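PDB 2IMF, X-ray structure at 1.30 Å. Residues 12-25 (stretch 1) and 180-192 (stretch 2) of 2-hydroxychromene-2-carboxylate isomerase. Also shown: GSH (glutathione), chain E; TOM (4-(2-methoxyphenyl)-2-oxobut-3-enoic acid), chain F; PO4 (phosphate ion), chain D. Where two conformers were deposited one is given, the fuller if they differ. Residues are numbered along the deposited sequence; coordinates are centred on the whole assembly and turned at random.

Stretch 1, residues 12-25: PFSYLANQRLSKLA
Stretch 2 180-192: GNDRLFMLESAMG

Residues 12-25 form a continuous α-helix, with phi/psi from -59/-43 at Ala 17 to -74/-42 at Arg 20 along its middle and i to i-4 bonds from Leu 16 N to Pro 12 O (3.1 Å) through Ala 25 N to Leu 21 O (2.9 Å). The second stretch enters through Gly 180 at 116/144, where a CB would be jammed against the preceding carbonyl, then turns through Asn 181 (-59/-32), Asp 182 (-81/14) and Arg 183 (-119/5) into a helix spanning 184-192. The two helices run nearly parallel, at 22°, with their axes 11.7 Å apart at closest approach. Register is set by Ala 17 CA and Asn 181 CA, 4.7 Å apart; further along, Leu 24 CA lies 8.9 Å from Glu 188 CA.

At the close end Asn 181 (chi1 t, chi2 75°) packs its CB 3.6 Å from Phe 13 O, while its backbone N donates to glutathione O11 at 2.8 Å. Asn 181 OD1 approaches Ala 17 N at 3.4 Å, but the angle is too poor for a hydrogen bond; that NH is already bonded to Phe 13 O (2.9 Å).

Leu 184 (m, t) fills the next layer, its CD1 3.9 Å from Ala 17 CB and its CD2 3.8 Å from Leu 21 CD2. Leu 21 (m, t) also meets Leu 187 (t, p), CD2 to CD2 at 4.0 Å.

Arg 20, extended with chi1-chi3 all t, forms a bidentate salt bridge with Glu 188 (m, t, chi3 9°): NE to OE2 is 2.7 Å and NH2 to OE1 2.9 Å, both nearly linear. Leu 184 CB covers one guanidinium face, and phosphate accepts from Arg 20 NH1 (to O4) and Arg 20 NH2 (to O2), each at 3.0 Å. Beyond this bridge, Leu 24 CD1 (m, t) lies 3.4 Å from Glu 188 OE2 and 4.1 Å from Met 191 CE (m, t, m).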

# COMPACT_ATOMS: atom_id res chain seq x y z
N PRO A 12 -10.31 -1.81 -7.80
CA PRO A 12 -10.44 -0.35 -7.83
C PRO A 12 -9.08 0.37 -7.82
O PRO A 12 -9.00 1.46 -8.33
CB PRO A 12 -11.24 -0.04 -6.54
CG PRO A 12 -10.91 -1.19 -5.61
CD PRO A 12 -10.75 -2.44 -6.52
N PHE A 13 -8.04 -0.23 -7.23
CA PHE A 13 -6.72 0.38 -7.33
C PHE A 13 -6.23 0.31 -8.76
O PHE A 13 -5.50 1.22 -9.21
CB PHE A 13 -5.81 -0.33 -6.34
CG PHE A 13 -6.15 0.03 -4.90
CD1 PHE A 13 -5.85 1.29 -4.38
CD2 PHE A 13 -6.80 -0.87 -4.11
CE1 PHE A 13 -6.17 1.62 -3.08
CE2 PHE A 13 -7.12 -0.56 -2.76
CZ PHE A 13 -6.82 0.69 -2.28
N SER A 14 -6.66 -0.69 -9.52
CA SER A 14 -6.33 -0.75 -10.94
C SER A 14 -7.06 0.29 -11.78
O SER A 14 -6.50 0.81 -12.77
CB SER A 14 -6.58 -2.13 -11.52
OG SER A 14 -5.70 -3.09 -10.94
N TYR A 15 -8.31 0.63 -11.37
CA TYR A 15 -9.07 1.65 -12.03
C TYR A 15 -8.30 2.94 -11.86
O TYR A 15 -8.10 3.70 -12.83
CB TYR A 15 -10.41 1.77 -11.32
CG TYR A 15 -11.15 3.04 -11.60
CD1 TYR A 15 -11.63 3.34 -12.88
CD2 TYR A 15 -11.46 3.90 -10.54
CE1 TYR A 15 -12.41 4.53 -13.09
CE2 TYR A 15 -12.24 5.06 -10.74
CZ TYR A 15 -12.66 5.36 -12.05
OH TYR A 15 -13.41 6.49 -12.33
N LEU A 16 -7.85 3.23 -10.63
CA LEU A 16 -7.08 4.47 -10.37
C LEU A 16 -5.78 4.46 -11.20
O LEU A 16 -5.41 5.45 -11.87
CB LEU A 16 -6.69 4.54 -8.92
CG LEU A 16 -7.88 4.81 -7.97
CD1 LEU A 16 -7.42 4.64 -6.53
CD2 LEU A 16 -8.45 6.27 -8.19
N ALA A 17 -5.02 3.37 -11.16
CA ALA A 17 -3.78 3.28 -11.95
C ALA A 17 -4.03 3.45 -13.42
O ALA A 17 -3.22 4.12 -14.11
CB ALA A 17 -3.04 1.95 -11.66
N ASN A 18 -5.08 2.83 -13.96
CA ASN A 18 -5.33 3.02 -15.37
C ASN A 18 -5.61 4.45 -15.70
O ASN A 18 -5.14 4.87 -16.75
CB ASN A 18 -6.51 2.14 -15.78
CG ASN A 18 -6.81 2.26 -17.23
OD1 ASN A 18 -5.97 1.93 -18.05
ND2 ASN A 18 -7.95 2.87 -17.54
N GLN A 19 -6.34 5.16 -14.85
CA GLN A 19 -6.62 6.59 -15.15
C GLN A 19 -5.30 7.35 -15.24
O GLN A 19 -5.11 8.17 -16.17
CB GLN A 19 -7.47 7.18 -13.98
CG GLN A 19 -7.65 8.76 -13.91
CD GLN A 19 -8.44 9.30 -15.07
OE1 GLN A 19 -9.20 8.59 -15.72
NE2 GLN A 19 -8.29 10.59 -15.31
N ARG A 20 -4.38 7.11 -14.30
CA ARG A 20 -3.16 7.92 -14.26
C ARG A 20 -2.29 7.49 -15.40
O ARG A 20 -1.72 8.36 -16.09
CB ARG A 20 -2.48 7.69 -12.92
CG ARG A 20 -1.06 8.25 -12.78
CD ARG A 20 -0.90 8.49 -11.34
NE ARG A 20 0.42 9.04 -10.95
CZ ARG A 20 0.71 9.38 -9.69
NH1 ARG A 20 -0.17 9.20 -8.68
NH2 ARG A 20 1.93 9.80 -9.43
N LEU A 21 -2.15 6.20 -15.70
CA LEU A 21 -1.38 5.75 -16.85
C LEU A 21 -1.93 6.28 -18.16
O LEU A 21 -1.14 6.62 -19.05
CB LEU A 21 -1.27 4.24 -16.92
CG LEU A 21 -0.43 3.69 -15.76
CD1 LEU A 21 -0.78 2.17 -15.61
CD2 LEU A 21 1.09 3.86 -16.13
N SER A 22 -3.24 6.32 -18.30
CA SER A 22 -3.83 6.83 -19.57
C SER A 22 -3.48 8.26 -19.76
O SER A 22 -3.21 8.63 -20.92
CB SER A 22 -5.32 6.63 -19.55
OG SER A 22 -5.51 5.28 -19.82
N LYS A 23 -3.48 9.05 -18.68
CA LYS A 23 -3.07 10.47 -18.80
C LYS A 23 -1.63 10.59 -19.19
O LYS A 23 -1.28 11.52 -19.94
CB LYS A 23 -3.35 11.28 -17.54
CG LYS A 23 -4.83 11.49 -17.33
CD LYS A 23 -5.12 12.72 -16.54
CE LYS A 23 -6.61 12.99 -16.55
NZ LYS A 23 -7.28 12.55 -17.83
N LEU A 24 -0.77 9.69 -18.74
CA LEU A 24 0.64 9.75 -19.13
C LEU A 24 0.77 9.43 -20.57
O LEU A 24 1.59 10.03 -21.31
CB LEU A 24 1.47 8.76 -18.31
CG LEU A 24 1.65 9.09 -16.82
CD1 LEU A 24 2.22 7.91 -16.02
CD2 LEU A 24 2.46 10.37 -16.57
N ALA A 25 -0.03 8.48 -21.03
CA ALA A 25 -0.04 8.14 -22.44
C ALA A 25 -0.45 9.37 -23.26
O ALA A 25 0.27 9.80 -24.17
CB ALA A 25 -0.97 6.98 -22.69
N GLY A 180 0.88 -1.23 -7.24
CA GLY A 180 0.02 -0.25 -6.63
C GLY A 180 -0.11 1.05 -7.41
O GLY A 180 0.89 1.55 -7.97
N ASN A 181 -1.31 1.63 -7.40
CA ASN A 181 -1.47 3.00 -7.91
C ASN A 181 -0.58 3.93 -7.14
O ASN A 181 -0.06 4.89 -7.74
CB ASN A 181 -2.96 3.40 -7.81
CG ASN A 181 -3.12 4.84 -7.97
OD1 ASN A 181 -3.01 5.30 -9.13
ND2 ASN A 181 -3.39 5.56 -6.90
N ASP A 182 -0.36 3.65 -5.87
CA ASP A 182 0.46 4.50 -5.00
C ASP A 182 1.96 4.25 -5.18
O ASP A 182 2.74 4.76 -4.37
CB ASP A 182 0.08 4.30 -3.55
CG ASP A 182 0.20 2.86 -3.10
OD1 ASP A 182 0.66 2.01 -3.90
OD2 ASP A 182 -0.14 2.56 -1.93
N ARG A 183 2.36 3.56 -6.23
CA ARG A 183 3.79 3.51 -6.60
C ARG A 183 4.01 4.08 -8.01
O ARG A 183 5.13 4.01 -8.53
CB ARG A 183 4.27 2.07 -6.50
CG ARG A 183 4.35 1.59 -5.06
CD ARG A 183 5.27 2.38 -4.15
NE ARG A 183 5.37 1.78 -2.79
CZ ARG A 183 4.42 1.96 -1.87
NH1 ARG A 183 3.44 2.84 -2.09
NH2 ARG A 183 4.58 1.34 -0.72
N LEU A 184 2.96 4.61 -8.62
CA LEU A 184 3.13 5.19 -9.95
C LEU A 184 4.09 6.35 -9.86
O LEU A 184 4.80 6.60 -10.84
CB LEU A 184 1.76 5.54 -10.58
CG LEU A 184 1.03 4.32 -11.14
CD1 LEU A 184 -0.36 4.77 -11.54
CD2 LEU A 184 1.73 3.78 -12.35
N PHE A 185 4.25 7.00 -8.72
CA PHE A 185 5.19 8.14 -8.66
C PHE A 185 6.59 7.61 -8.87
O PHE A 185 7.47 8.32 -9.47
CB PHE A 185 5.08 8.94 -7.37
CG PHE A 185 5.73 8.29 -6.18
CD1 PHE A 185 5.02 7.40 -5.36
CD2 PHE A 185 7.02 8.63 -5.83
CE1 PHE A 185 5.67 6.82 -4.23
CE2 PHE A 185 7.66 8.09 -4.75
CZ PHE A 185 6.99 7.16 -3.92
N MET A 186 6.85 6.36 -8.48
CA MET A 186 8.21 5.85 -8.69
C MET A 186 8.42 5.46 -10.12
O MET A 186 9.56 5.63 -10.67
CB MET A 186 8.45 4.62 -7.81
CG MET A 186 8.46 4.93 -6.32
SD MET A 186 8.72 3.36 -5.43
CE MET A 186 8.80 3.87 -3.74
N LEU A 187 7.41 4.92 -10.78
CA LEU A 187 7.52 4.62 -12.19
C LEU A 187 7.73 5.95 -12.93
O LEU A 187 8.57 5.99 -13.86
CB LEU A 187 6.19 4.03 -12.65
CG LEU A 187 6.06 3.84 -14.19
CD1 LEU A 187 7.07 2.92 -14.87
CD2 LEU A 187 4.73 3.37 -14.56
N GLU A 188 7.07 7.02 -12.54
CA GLU A 188 7.16 8.26 -13.25
C GLU A 188 8.59 8.76 -13.04
O GLU A 188 9.23 9.24 -14.00
CB GLU A 188 6.12 9.21 -12.75
CG GLU A 188 4.73 8.83 -13.34
CD GLU A 188 3.59 9.38 -12.52
OE1 GLU A 188 3.78 10.19 -11.58
OE2 GLU A 188 2.42 9.01 -12.82
N SER A 189 9.15 8.63 -11.87
CA SER A 189 10.52 9.10 -11.68
C SER A 189 11.51 8.28 -12.52
O SER A 189 12.49 8.88 -13.13
CB SER A 189 10.91 8.98 -10.20
OG SER A 189 10.28 9.98 -9.46
N ALA A 190 11.36 7.00 -12.64
CA ALA A 190 12.22 6.18 -13.46
C ALA A 190 12.08 6.61 -14.93
O ALA A 190 13.09 6.60 -15.66
CB ALA A 190 11.88 4.70 -13.33
N MET A 191 10.88 6.91 -15.38
CA MET A 191 10.69 7.31 -16.76
C MET A 191 11.42 8.60 -16.99
O MET A 191 12.07 8.72 -18.04
CB MET A 191 9.26 7.27 -17.16
CG MET A 191 8.66 5.88 -17.03
SD MET A 191 7.01 5.90 -17.78
CE MET A 191 6.10 6.63 -16.48
N GLY A 192 11.31 9.55 -16.07
CA GLY A 192 12.00 10.84 -16.20
C GLY A 192 13.49 10.61 -16.26
O GLY A 192 14.15 11.26 -17.09
N1 GSH E . -1.55 0.25 -1.86
CA1 GSH E . -2.16 -0.17 -3.08
C1 GSH E . -2.46 0.89 -4.08
O11 GSH E . -2.72 0.58 -5.24
O12 GSH E . -2.60 1.99 -3.49
CB1 GSH E . -2.99 -1.45 -2.94
CG1 GSH E . -3.20 -2.30 -4.19
CD1 GSH E . -4.04 -3.50 -3.87
OE1 GSH E . -4.47 -3.69 -2.63
N2 GSH E . -4.37 -4.34 -4.82
CA2 GSH E . -5.03 -5.62 -4.59
C2 GSH E . -4.12 -6.78 -4.64
O2 GSH E . -3.22 -6.84 -5.65
CB2 GSH E . -6.13 -5.80 -5.68
SG2 GSH E . -7.54 -4.66 -5.45
N3 GSH E . -4.15 -7.69 -3.71
CA3 GSH E . -3.09 -8.70 -3.67
C3 GSH E . -2.34 -8.55 -2.37
O31 GSH E . -1.37 -9.31 -2.17
O32 GSH E . -2.74 -7.72 -1.49
O8 TOM F . -9.41 -7.46 -1.83
C9 TOM F . -9.04 -7.81 -2.94
C10 TOM F . -8.87 -9.18 -3.35
O11 TOM F . -7.85 -9.75 -2.90
O10 TOM F . -9.66 -9.68 -4.17
C8 TOM F . -8.61 -6.84 -4.00
C7 TOM F . -8.58 -5.53 -3.88
C1 TOM F . -9.75 -4.68 -3.44
C6 TOM F . -9.43 -3.67 -2.56
C5 TOM F . -10.44 -2.84 -2.07
C4 TOM F . -11.75 -3.02 -2.55
C3 TOM F . -12.08 -4.02 -3.44
C2 TOM F . -11.04 -4.86 -3.89
O2 TOM F . -11.24 -5.85 -4.78
C11 TOM F . -12.52 -5.78 -5.41
P PO4 D . 1.55 10.62 -5.70
O1 PO4 D . 1.54 11.61 -4.52
O2 PO4 D . 2.50 11.16 -6.78
O3 PO4 D . 1.76 9.20 -5.24
O4 PO4 D . 0.14 10.76 -6.16